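Local coordinates for putative uronate isomerase (Thermotoga maritima, PDB 4NAR), which is of unproven function, though it carries a lactate racemase N-terminal domain and may act as a racemase or isomerase of that family, at residues D333-Y338 / A351-V356; K287-L292 / F371-I376; G367-E372 / A388-Y393. All coordinates share one frame; numbering follows the deposited sequence.

Contact 1 (D333-Y338 / A351-V356); sequences DYVKWY and AHVINV
Two consecutive helices of the chain, 332-341 and 347-357, meet through a single valine: Val335 on the first packs against Ile354 and Val353 on the second. Its CG2 methyl makes the closest approach, 3.6 Å from CG1 of Ile354. The same Val335 methyl lies 4.0 Å from CG1 of Val353, so it touches two successive residues of the second helix. Ile354 holds CG1 anti to its carbonyl carbon (chi1 -58°) and then runs on extended, which carries its CD1 across the valine, 3.8 Å from Val335 CB and 3.9 Å from Val335 CG1. The two branched side chains thus meet obliquely, with every contact made by aliphatic carbon. The two helices follow each other in the chain, joined by a short connection, and the closest pair of CA atoms across the two segments, those of Val335 and Ile354, is 7.4 Å apart. Helix 318-327 closes one flank, with Ile327 touching both Val335 and Val353, while Val184 of helix 173-186 reaches Ile354. All three touching residues are buried. With an alanine in place of Val335 only CB would remain, and the loss of both methyls is likely to open a gap beside CG1 of Ile354 and CG1 of Val353. Farther round helix 332-341, Tyr334 and Trp337 meet the ring of Phe362, which places that helix beside strand 360-362 as well.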
loop_
_atom_site.group_PDB
_atom_site.type_symbol
_atom_site.label_atom_id
_atom_site.label_comp_id
_atom_site.label_asym_id
_atom_site.label_seq_id
_atom_site.Cartn_x
_atom_site.Cartn_y
_atom_site.Cartn_z
ATOM N N ASP A 333 17.788 -14.495 4.259
ATOM C CA ASP A 333 18.598 -15.660 3.902
ATOM C C ASP A 333 17.922 -16.987 4.238
ATOM O O ASP A 333 18.095 -17.971 3.516
ATOM C CB ASP A 333 20.015 -15.577 4.487
ATOM C CG ASP A 333 20.906 -14.610 3.713
ATOM O OD1 ASP A 333 20.546 -14.219 2.573
ATOM O OD2 ASP A 333 21.974 -14.239 4.250
ATOM N N TYR A 334 17.132 -17.014 5.307
ATOM C CA TYR A 334 16.323 -18.191 5.601
ATOM C C TYR A 334 15.269 -18.409 4.512
ATOM O O TYR A 334 15.001 -19.546 4.106
ATOM C CB TYR A 334 15.636 -18.058 6.960
ATOM C CG TYR A 334 14.719 -19.215 7.277
ATOM C CD1 TYR A 334 15.143 -20.266 8.082
ATOM C CD2 TYR A 334 13.430 -19.269 6.757
ATOM C CE1 TYR A 334 14.295 -21.343 8.362
ATOM C CE2 TYR A 334 12.584 -20.330 7.022
ATOM C CZ TYR A 334 13.013 -21.363 7.830
ATOM O OH TYR A 334 12.152 -22.409 8.097
ATOM N N VAL A 335 14.662 -17.319 4.049
ATOM C CA VAL A 335 13.548 -17.416 3.108
ATOM C C VAL A 335 14.017 -17.857 1.710
ATOM O O VAL A 335 13.382 -18.703 1.065
ATOM C CB VAL A 335 12.729 -16.100 3.080
ATOM C CG1 VAL A 335 11.588 -16.162 2.062
ATOM C CG2 VAL A 335 12.191 -15.807 4.478
ATOM N N LYS A 336 15.141 -17.304 1.263
ATOM C CA LYS A 336 15.763 -17.738 0.012
ATOM C C LYS A 336 16.050 -19.230 0.040
ATOM O O LYS A 336 15.852 -19.927 -0.955
ATOM C CB LYS A 336 17.066 -16.982 -0.232
ATOM C CG LYS A 336 16.869 -15.603 -0.819
ATOM C CD LYS A 336 18.028 -14.710 -0.420
ATOM C CE LYS A 336 18.349 -13.706 -1.501
ATOM N NZ LYS A 336 19.717 -13.950 -2.049
ATOM N N TRP A 337 16.519 -19.710 1.190
ATOM C CA TRP A 337 16.777 -21.126 1.383
ATOM C C TRP A 337 15.471 -21.925 1.317
ATOM O O TRP A 337 15.402 -23.000 0.710
ATOM C CB TRP A 337 17.464 -21.352 2.728
ATOM C CG TRP A 337 17.471 -22.794 3.154
ATOM C CD1 TRP A 337 18.370 -23.759 2.776
ATOM C CD2 TRP A 337 16.539 -23.439 4.038
ATOM N NE1 TRP A 337 18.049 -24.962 3.370
ATOM C CE2 TRP A 337 16.928 -24.793 4.155
ATOM C CE3 TRP A 337 15.411 -23.004 4.751
ATOM C CZ2 TRP A 337 16.241 -25.713 4.948
ATOM C CZ3 TRP A 337 14.718 -23.921 5.534
ATOM C CH2 TRP A 337 15.136 -25.260 5.626
ATOM N N TYR A 338 14.434 -21.394 1.949
ATOM C CA TYR A 338 13.136 -22.064 1.985
ATOM C C TYR A 338 12.566 -22.181 0.559
ATOM O O TYR A 338 11.865 -23.141 0.232
ATOM C CB TYR A 338 12.186 -21.282 2.898
ATOM C CG TYR A 338 10.838 -21.917 3.118
ATOM C CD1 TYR A 338 9.752 -21.594 2.311
ATOM C CD2 TYR A 338 10.630 -22.816 4.157
ATOM C CE1 TYR A 338 8.496 -22.161 2.520
ATOM C CE2 TYR A 338 9.377 -23.392 4.372
ATOM C CZ TYR A 338 8.317 -23.053 3.547
ATOM O OH TYR A 338 7.081 -23.615 3.734
ATOM N N ALA A 351 7.964 -12.285 0.446
ATOM C CA ALA A 351 8.464 -10.924 0.643
ATOM C C ALA A 351 7.899 -10.314 1.940
ATOM O O ALA A 351 8.623 -9.656 2.704
ATOM C CB ALA A 351 8.141 -10.041 -0.585
ATOM N N HIS A 352 6.609 -10.548 2.186
ATOM C CA HIS A 352 5.920 -9.995 3.356
ATOM C C HIS A 352 6.603 -10.391 4.671
ATOM O O HIS A 352 6.896 -9.555 5.537
ATOM C CB HIS A 352 4.481 -10.499 3.384
ATOM C CG HIS A 352 3.840 -10.429 4.743
ATOM N ND1 HIS A 352 3.436 -9.247 5.319
ATOM C CD2 HIS A 352 3.517 -11.413 5.621
ATOM C CE1 HIS A 352 2.891 -9.498 6.506
ATOM N NE2 HIS A 352 2.937 -10.798 6.711
ATOM N N VAL A 353 6.833 -11.691 4.795
ATOM C CA VAL A 353 7.477 -12.290 5.953
ATOM C C VAL A 353 8.872 -11.671 6.243
ATOM O O VAL A 353 9.166 -11.286 7.368
ATOM C CB VAL A 353 7.482 -13.837 5.756
ATOM C CG1 VAL A 353 8.807 -14.453 6.128
ATOM C CG2 VAL A 353 6.285 -14.465 6.483
ATOM N N ILE A 354 9.714 -11.541 5.226
ATOM C CA ILE A 354 11.003 -10.882 5.394
ATOM C C ILE A 354 10.799 -9.426 5.796
ATOM O O ILE A 354 11.472 -8.915 6.701
ATOM C CB ILE A 354 11.807 -10.891 4.088
ATOM C CG1 ILE A 354 12.033 -12.329 3.598
ATOM C CG2 ILE A 354 13.142 -10.140 4.274
ATOM C CD1 ILE A 354 12.587 -12.427 2.158
ATOM N N ASN A 355 9.877 -8.762 5.104
ATOM C CA ASN A 355 9.554 -7.373 5.386
ATOM C C ASN A 355 9.220 -7.128 6.866
ATOM O O ASN A 355 9.750 -6.197 7.500
ATOM C CB ASN A 355 8.412 -6.919 4.479
ATOM C CG ASN A 355 8.891 -6.560 3.072
ATOM O OD1 ASN A 355 10.067 -6.191 2.876
ATOM N ND2 ASN A 355 7.982 -6.645 2.090
ATOM N N VAL A 356 8.349 -7.972 7.413
ATOM C CA VAL A 356 7.996 -7.878 8.820
ATOM C C VAL A 356 9.175 -8.218 9.752
ATOM O O VAL A 356 9.481 -7.445 10.682
ATOM C CB VAL A 356 6.804 -8.778 9.178
ATOM C CG1 VAL A 356 6.581 -8.779 10.702
ATOM C CG2 VAL A 356 5.536 -8.335 8.431
#

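Contact 2 (K287-L292 / F371-I376); sequences KGSYKL and FEFDVI. With SO4 (sulfate ion), chain C.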
loop_
_atom_site.group_PDB
_atom_site.type_symbol
_atom_site.label_atom_id
_atom_site.label_comp_id
_atom_site.label_asym_id
_atom_site.label_seq_id
_atom_site.Cartn_x
_atom_site.Cartn_y
_atom_site.Cartn_z
ATOM N N LYS A 287 3.102 -2.691 8.750
ATOM C CA LYS A 287 3.607 -1.311 8.584
ATOM C C LYS A 287 4.295 -0.765 9.845
ATOM O O LYS A 287 5.219 0.055 9.758
ATOM C CB LYS A 287 2.477 -0.364 8.172
ATOM C CG LYS A 287 2.348 -0.159 6.666
ATOM C CD LYS A 287 0.891 0.071 6.258
ATOM C CE LYS A 287 0.785 0.460 4.794
ATOM N NZ LYS A 287 1.481 -0.526 3.900
ATOM N N GLY A 288 3.840 -1.235 11.007
ATOM C CA GLY A 288 4.465 -0.900 12.273
ATOM C C GLY A 288 5.931 -1.288 12.326
ATOM O O GLY A 288 6.754 -0.533 12.856
ATOM N N SER A 289 6.267 -2.458 11.784
ATOM C CA SER A 289 7.673 -2.847 11.690
ATOM C C SER A 289 8.426 -2.090 10.570
ATOM O O SER A 289 9.518 -1.537 10.812
ATOM C CB SER A 289 7.805 -4.357 11.512
ATOM O OG SER A 289 9.129 -4.723 11.147
ATOM N N TYR A 290 7.846 -2.046 9.363
ATOM C CA TYR A 290 8.544 -1.444 8.212
ATOM C C TYR A 290 8.992 -0.007 8.478
ATOM O O TYR A 290 10.085 0.394 8.055
ATOM C CB TYR A 290 7.684 -1.422 6.944
ATOM C CG TYR A 290 6.861 -2.658 6.684
ATOM C CD1 TYR A 290 7.361 -3.934 6.940
ATOM C CD2 TYR A 290 5.571 -2.551 6.176
ATOM C CE1 TYR A 290 6.600 -5.056 6.694
ATOM C CE2 TYR A 290 4.796 -3.675 5.927
ATOM C CZ TYR A 290 5.314 -4.925 6.189
ATOM O OH TYR A 290 4.540 -6.043 5.950
ATOM N N LYS A 291 8.149 0.776 9.154
ATOM C CA LYS A 291 8.445 2.203 9.340
ATOM C C LYS A 291 9.591 2.455 10.313
ATOM O O LYS A 291 10.059 3.591 10.441
ATOM C CB LYS A 291 7.207 2.991 9.782
ATOM C CG LYS A 291 6.076 2.991 8.760
ATOM C CD LYS A 291 6.557 3.481 7.408
ATOM C CE LYS A 291 5.503 4.348 6.727
ATOM N NZ LYS A 291 4.254 3.633 6.293
ATOM N N LEU A 292 10.058 1.394 10.969
ATOM C CA LEU A 292 11.132 1.521 11.945
ATOM C C LEU A 292 12.439 0.845 11.504
ATOM O O LEU A 292 13.333 0.631 12.325
ATOM C CB LEU A 292 10.661 0.970 13.296
ATOM C CG LEU A 292 9.454 1.720 13.904
ATOM C CD1 LEU A 292 8.883 1.016 15.144
ATOM C CD2 LEU A 292 9.808 3.195 14.211
ATOM N N PHE A 371 18.569 -12.275 14.943
ATOM C CA PHE A 371 17.845 -11.134 14.377
ATOM C C PHE A 371 18.302 -9.815 14.973
ATOM O O PHE A 371 18.618 -9.743 16.163
ATOM C CB PHE A 371 16.332 -11.294 14.589
ATOM C CG PHE A 371 15.734 -12.454 13.839
ATOM C CD1 PHE A 371 15.484 -13.668 14.476
ATOM C CD2 PHE A 371 15.440 -12.343 12.481
ATOM C CE1 PHE A 371 14.935 -14.753 13.771
ATOM C CE2 PHE A 371 14.896 -13.428 11.763
ATOM C CZ PHE A 371 14.643 -14.630 12.410
ATOM N N GLU A 372 18.306 -8.768 14.155
ATOM C CA GLU A 372 18.676 -7.445 14.634
ATOM C C GLU A 372 17.707 -6.898 15.693
ATOM O O GLU A 372 18.129 -6.206 16.623
ATOM C CB GLU A 372 18.819 -6.470 13.469
ATOM C CG GLU A 372 20.235 -6.428 12.879
ATOM C CD GLU A 372 21.192 -5.600 13.730
ATOM O OE1 GLU A 372 20.736 -4.611 14.356
ATOM O OE2 GLU A 372 22.399 -5.932 13.769
ATOM N N PHE A 373 16.416 -7.200 15.550
ATOM C CA PHE A 373 15.428 -6.768 16.540
ATOM C C PHE A 373 14.315 -7.798 16.720
ATOM O O PHE A 373 14.201 -8.736 15.933
ATOM C CB PHE A 373 14.860 -5.372 16.202
ATOM C CG PHE A 373 14.328 -5.244 14.793
ATOM C CD1 PHE A 373 15.089 -4.614 13.806
ATOM C CD2 PHE A 373 13.074 -5.753 14.453
ATOM C CE1 PHE A 373 14.615 -4.491 12.506
ATOM C CE2 PHE A 373 12.585 -5.639 13.143
ATOM C CZ PHE A 373 13.360 -5.001 12.170
ATOM N N ASP A 374 13.500 -7.629 17.757
ATOM C CA ASP A 374 12.360 -8.521 17.993
ATOM C C ASP A 374 11.051 -7.858 17.524
ATOM O O ASP A 374 10.896 -6.644 17.620
ATOM C CB ASP A 374 12.261 -8.885 19.476
ATOM C CG ASP A 374 11.408 -10.137 19.733
ATOM O OD1 ASP A 374 11.358 -10.597 20.902
ATOM O OD2 ASP A 374 10.791 -10.668 18.777
ATOM N N VAL A 375 10.131 -8.655 16.994
ATOM C CA VAL A 375 8.814 -8.159 16.581
ATOM C C VAL A 375 7.738 -8.855 17.396
ATOM O O VAL A 375 7.617 -10.092 17.368
ATOM C CB VAL A 375 8.514 -8.453 15.088
ATOM C CG1 VAL A 375 7.103 -7.963 14.729
ATOM C CG2 VAL A 375 9.583 -7.836 14.191
ATOM N N ILE A 376 6.952 -8.075 18.122
ATOM C CA ILE A 376 5.978 -8.659 19.033
ATOM C C ILE A 376 4.562 -8.289 18.621
ATOM O O ILE A 376 4.274 -7.132 18.306
ATOM C CB ILE A 376 6.270 -8.226 20.482
ATOM C CG1 ILE A 376 7.637 -8.780 20.908
ATOM C CG2 ILE A 376 5.167 -8.694 21.447
ATOM C CD1 ILE A 376 8.521 -7.752 21.621
HETATM S S SO4 C . -0.809 -0.132 0.890
HETATM O O1 SO4 C . -0.442 0.863 -0.139
HETATM O O2 SO4 C . -2.177 -0.620 0.635
HETATM O O3 SO4 C . 0.102 -1.289 0.901
HETATM O O4 SO4 C . -0.759 0.547 2.190
#
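With OG turned anti to its backbone N (chi1 168°), Ser289 has its hydroxyl placed beside Phe373 and Val375, while the ring of Phe373 swings back to meet it because CG stands between the backbone N and the carbonyl carbon (chi1 52°). Ser289 OG comes to 4.1 Å from CE2 of Phe373, approaching the ring obliquely, and lies 4.4 Å from CG2 of Val375. That methyl sits in the plane of the Phe373 ring, at its edge, so both strand residues present carbon to the serine. The contact joins the short helix 287-290 to strand 373-379 of the five-stranded parallel sheet, and the packing extends to strand 302-308, where Ile304 touches Phe373 and Ile306 touches Val375. The hydroxyl is hydrogen-bonded to Gln293 NE2, one residue past the segment, and to the carbonyl O of Val356.

At the start of the helix, Lys287 leads away from the sheet to a sulfate ion that probably came from the crystallisation liquor. Its chain bends at the second and fourth torsions, the last at 53°, and NZ makes weak hydrogen bonds of 3.0 Å to sulfate O4 and 3.4 Å to sulfate O3. Arg41, His154 and Lys164 also bind the sulfate, and Glu155 forms a salt bridge with Lys287 NZ. A buried serine with two hydrogen-bonding partners can therefore lie against apolar groups without needing a polar mate among them, and the basic residues round the sulfate are consistent with a pocket that would probably accept an anionic group.

Contact 3 (G367-E372 / A388-Y393); sequences GKEEFE and AVNLGY
Asn390 reaches out to Phe371 and Glu369 with a first torsion away from the usual staggered positions (chi1 -149°), from a backbone of positive phi that fits the C-prime position of a Schellman motif. In that motif Leu391 N bonds to Cys386 O and Asn390 N to Arg387 O, ending helix 383-388 and turning the chain toward strand 392-393. The amide of Asn390 brings ND2 equally close to two atoms at the far end of the Phe371 ring, 4.1 Å from CE1 and 4.1 Å from CZ. It comes in obliquely, with the ring and amide planes 63° apart. Phe371 carries CG anti to its carbonyl carbon and beside its backbone N (chi1 -66°), which swings the ring off the strand toward the asparagine.

Glu369, two residues earlier and on the same side of the strand, keeps its chain extended beyond CB and brings OE2 to 4.3 Å from Asn390 ND2, too far for a bond. The carboxylate is instead held by its two oxygens, OE2 at His330 ND1 and OE1 at Cys331 N, while Asn390 ND2 bonds to the carbonyl O of Tyr329. Three successive residues, Tyr329 to Cys331, thus hydrogen-bond to both polar groups. Arg357 makes a cation-pi contact with the Phe371 ring. Strand 369-371 pairs antiparallel with strand 360-362, whereas strand 392-393 lies at the border of the five-stranded parallel sheet, beside strand 373-379, so the contact bridges the small hairpin and the end of helix 383-388 near the protein surface.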
loop_
_atom_site.group_PDB
_atom_site.type_symbol
_atom_site.label_atom_id
_atom_site.label_comp_id
_atom_site.label_asym_id
_atom_site.label_seq_id
_atom_site.Cartn_x
_atom_site.Cartn_y
_atom_site.Cartn_z
ATOM N N GLY A 367 21.352 -23.878 10.299
ATOM C CA GLY A 367 19.978 -23.430 10.134
ATOM C C GLY A 367 19.530 -22.349 11.115
ATOM O O GLY A 367 18.412 -21.838 11.012
ATOM N N LYS A 368 20.401 -21.994 12.056
ATOM C CA LYS A 368 20.062 -21.046 13.110
ATOM C C LYS A 368 19.946 -19.594 12.624
ATOM O O LYS A 368 20.714 -19.137 11.766
ATOM C CB LYS A 368 21.074 -21.162 14.250
ATOM C CG LYS A 368 21.120 -22.561 14.866
ATOM C CD LYS A 368 22.276 -22.730 15.855
ATOM C CE LYS A 368 22.217 -24.116 16.496
ATOM N NZ LYS A 368 23.562 -24.776 16.574
ATOM N N GLU A 369 18.972 -18.877 13.181
ATOM C CA GLU A 369 18.761 -17.466 12.863
ATOM C C GLU A 369 19.030 -16.571 14.079
ATOM O O GLU A 369 18.660 -16.909 15.210
ATOM C CB GLU A 369 17.324 -17.232 12.376
ATOM C CG GLU A 369 17.047 -17.630 10.926
ATOM C CD GLU A 369 15.597 -17.356 10.496
ATOM O OE1 GLU A 369 15.350 -16.374 9.739
ATOM O OE2 GLU A 369 14.699 -18.133 10.908
ATOM N N GLU A 370 19.671 -15.434 13.832
ATOM C CA GLU A 370 19.803 -14.373 14.817
ATOM C C GLU A 370 19.193 -13.153 14.157
ATOM O O GLU A 370 19.290 -13.010 12.937
ATOM C CB GLU A 370 21.275 -14.104 15.149
ATOM C CG GLU A 370 22.022 -15.303 15.748
ATOM C CD GLU A 370 23.431 -14.931 16.214
ATOM O OE1 GLU A 370 23.766 -13.722 16.191
ATOM O OE2 GLU A 370 24.201 -15.839 16.603
ATOM N N PHE A 371 18.569 -12.275 14.943
ATOM C CA PHE A 371 17.845 -11.134 14.377
ATOM C C PHE A 371 18.302 -9.815 14.973
ATOM O O PHE A 371 18.618 -9.743 16.163
ATOM C CB PHE A 371 16.332 -11.294 14.589
ATOM C CG PHE A 371 15.734 -12.454 13.839
ATOM C CD1 PHE A 371 15.484 -13.668 14.476
ATOM C CD2 PHE A 371 15.440 -12.343 12.481
ATOM C CE1 PHE A 371 14.935 -14.753 13.771
ATOM C CE2 PHE A 371 14.896 -13.428 11.763
ATOM C CZ PHE A 371 14.643 -14.630 12.410
ATOM N N GLU A 372 18.306 -8.768 14.155
ATOM C CA GLU A 372 18.676 -7.445 14.634
ATOM C C GLU A 372 17.707 -6.898 15.693
ATOM O O GLU A 372 18.129 -6.206 16.623
ATOM C CB GLU A 372 18.819 -6.470 13.469
ATOM C CG GLU A 372 20.235 -6.428 12.879
ATOM C CD GLU A 372 21.192 -5.600 13.730
ATOM O OE1 GLU A 372 20.736 -4.611 14.356
ATOM O OE2 GLU A 372 22.399 -5.932 13.769
ATOM N N ALA A 388 4.266 -19.908 16.996
ATOM C CA ALA A 388 4.124 -20.811 15.851
ATOM C C ALA A 388 4.632 -20.182 14.549
ATOM O O ALA A 388 5.191 -20.878 13.701
ATOM C CB ALA A 388 2.658 -21.251 15.693
ATOM N N VAL A 389 4.447 -18.867 14.396
ATOM C CA VAL A 389 4.871 -18.170 13.174
ATOM C C VAL A 389 6.140 -17.380 13.438
ATOM O O VAL A 389 6.512 -16.484 12.655
ATOM C CB VAL A 389 3.755 -17.240 12.607
ATOM C CG1 VAL A 389 2.508 -18.063 12.285
ATOM C CG2 VAL A 389 3.414 -16.069 13.592
ATOM N N ASN A 390 6.790 -17.709 14.557
ATOM C CA ASN A 390 8.107 -17.147 14.889
ATOM C C ASN A 390 8.095 -15.655 15.306
ATOM O O ASN A 390 9.092 -14.929 15.146
ATOM C CB ASN A 390 9.092 -17.376 13.739
ATOM C CG ASN A 390 10.518 -17.537 14.220
ATOM O OD1 ASN A 390 10.763 -18.145 15.277
ATOM N ND2 ASN A 390 11.476 -16.979 13.457
ATOM N N LEU A 391 6.974 -15.219 15.870
ATOM C CA LEU A 391 6.836 -13.852 16.369
ATOM C C LEU A 391 6.657 -13.838 17.904
ATOM O O LEU A 391 6.243 -14.842 18.499
ATOM C CB LEU A 391 5.640 -13.174 15.686
ATOM C CG LEU A 391 5.914 -12.152 14.569
ATOM C CD1 LEU A 391 7.234 -12.388 13.859
ATOM C CD2 LEU A 391 4.745 -12.069 13.554
ATOM N N GLY A 392 6.952 -12.700 18.536
ATOM C CA GLY A 392 6.740 -12.545 19.965
ATOM C C GLY A 392 5.286 -12.257 20.316
ATOM O O GLY A 392 4.445 -12.081 19.420
ATOM N N TYR A 393 4.987 -12.198 21.619
ATOM C CA TYR A 393 3.624 -11.929 22.094
ATOM C C TYR A 393 3.603 -11.022 23.325
ATOM O O TYR A 393 4.472 -11.113 24.193
ATOM C CB TYR A 393 2.894 -13.237 22.433
ATOM C CG TYR A 393 1.527 -13.047 23.081
ATOM C CD1 TYR A 393 1.379 -13.017 24.473
ATOM C CD2 TYR A 393 0.380 -12.891 22.298
ATOM C CE1 TYR A 393 0.128 -12.835 25.056
ATOM C CE2 TYR A 393 -0.875 -12.717 22.875
ATOM C CZ TYR A 393 -0.993 -12.696 24.251
ATOM O OH TYR A 393 -2.239 -12.520 24.813
#

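How the contacts relate
The three contacts cluster on one side of the chain's centre, their own centres about 14 Å (contacts 1 and 2), about 11 Å (1 and 3) and about 12 Å (2 and 3) apart. Contact 1 is nested in sequence within the loop closed by contact 2 and is complete before contact 3 begins; contacts 2 and 3 share Phe371 and Glu372. The second helix of contact 1 abuts helix 287-290 of contact 2, where Tyr290 packs on His352, Asn355 and Val356. Val375 O and Gly392 N join contacts 2 and 3 as neighbouring strands of the parallel sheet. Together they tie this sheet to the helices packed beside it and to the two-stranded hairpin.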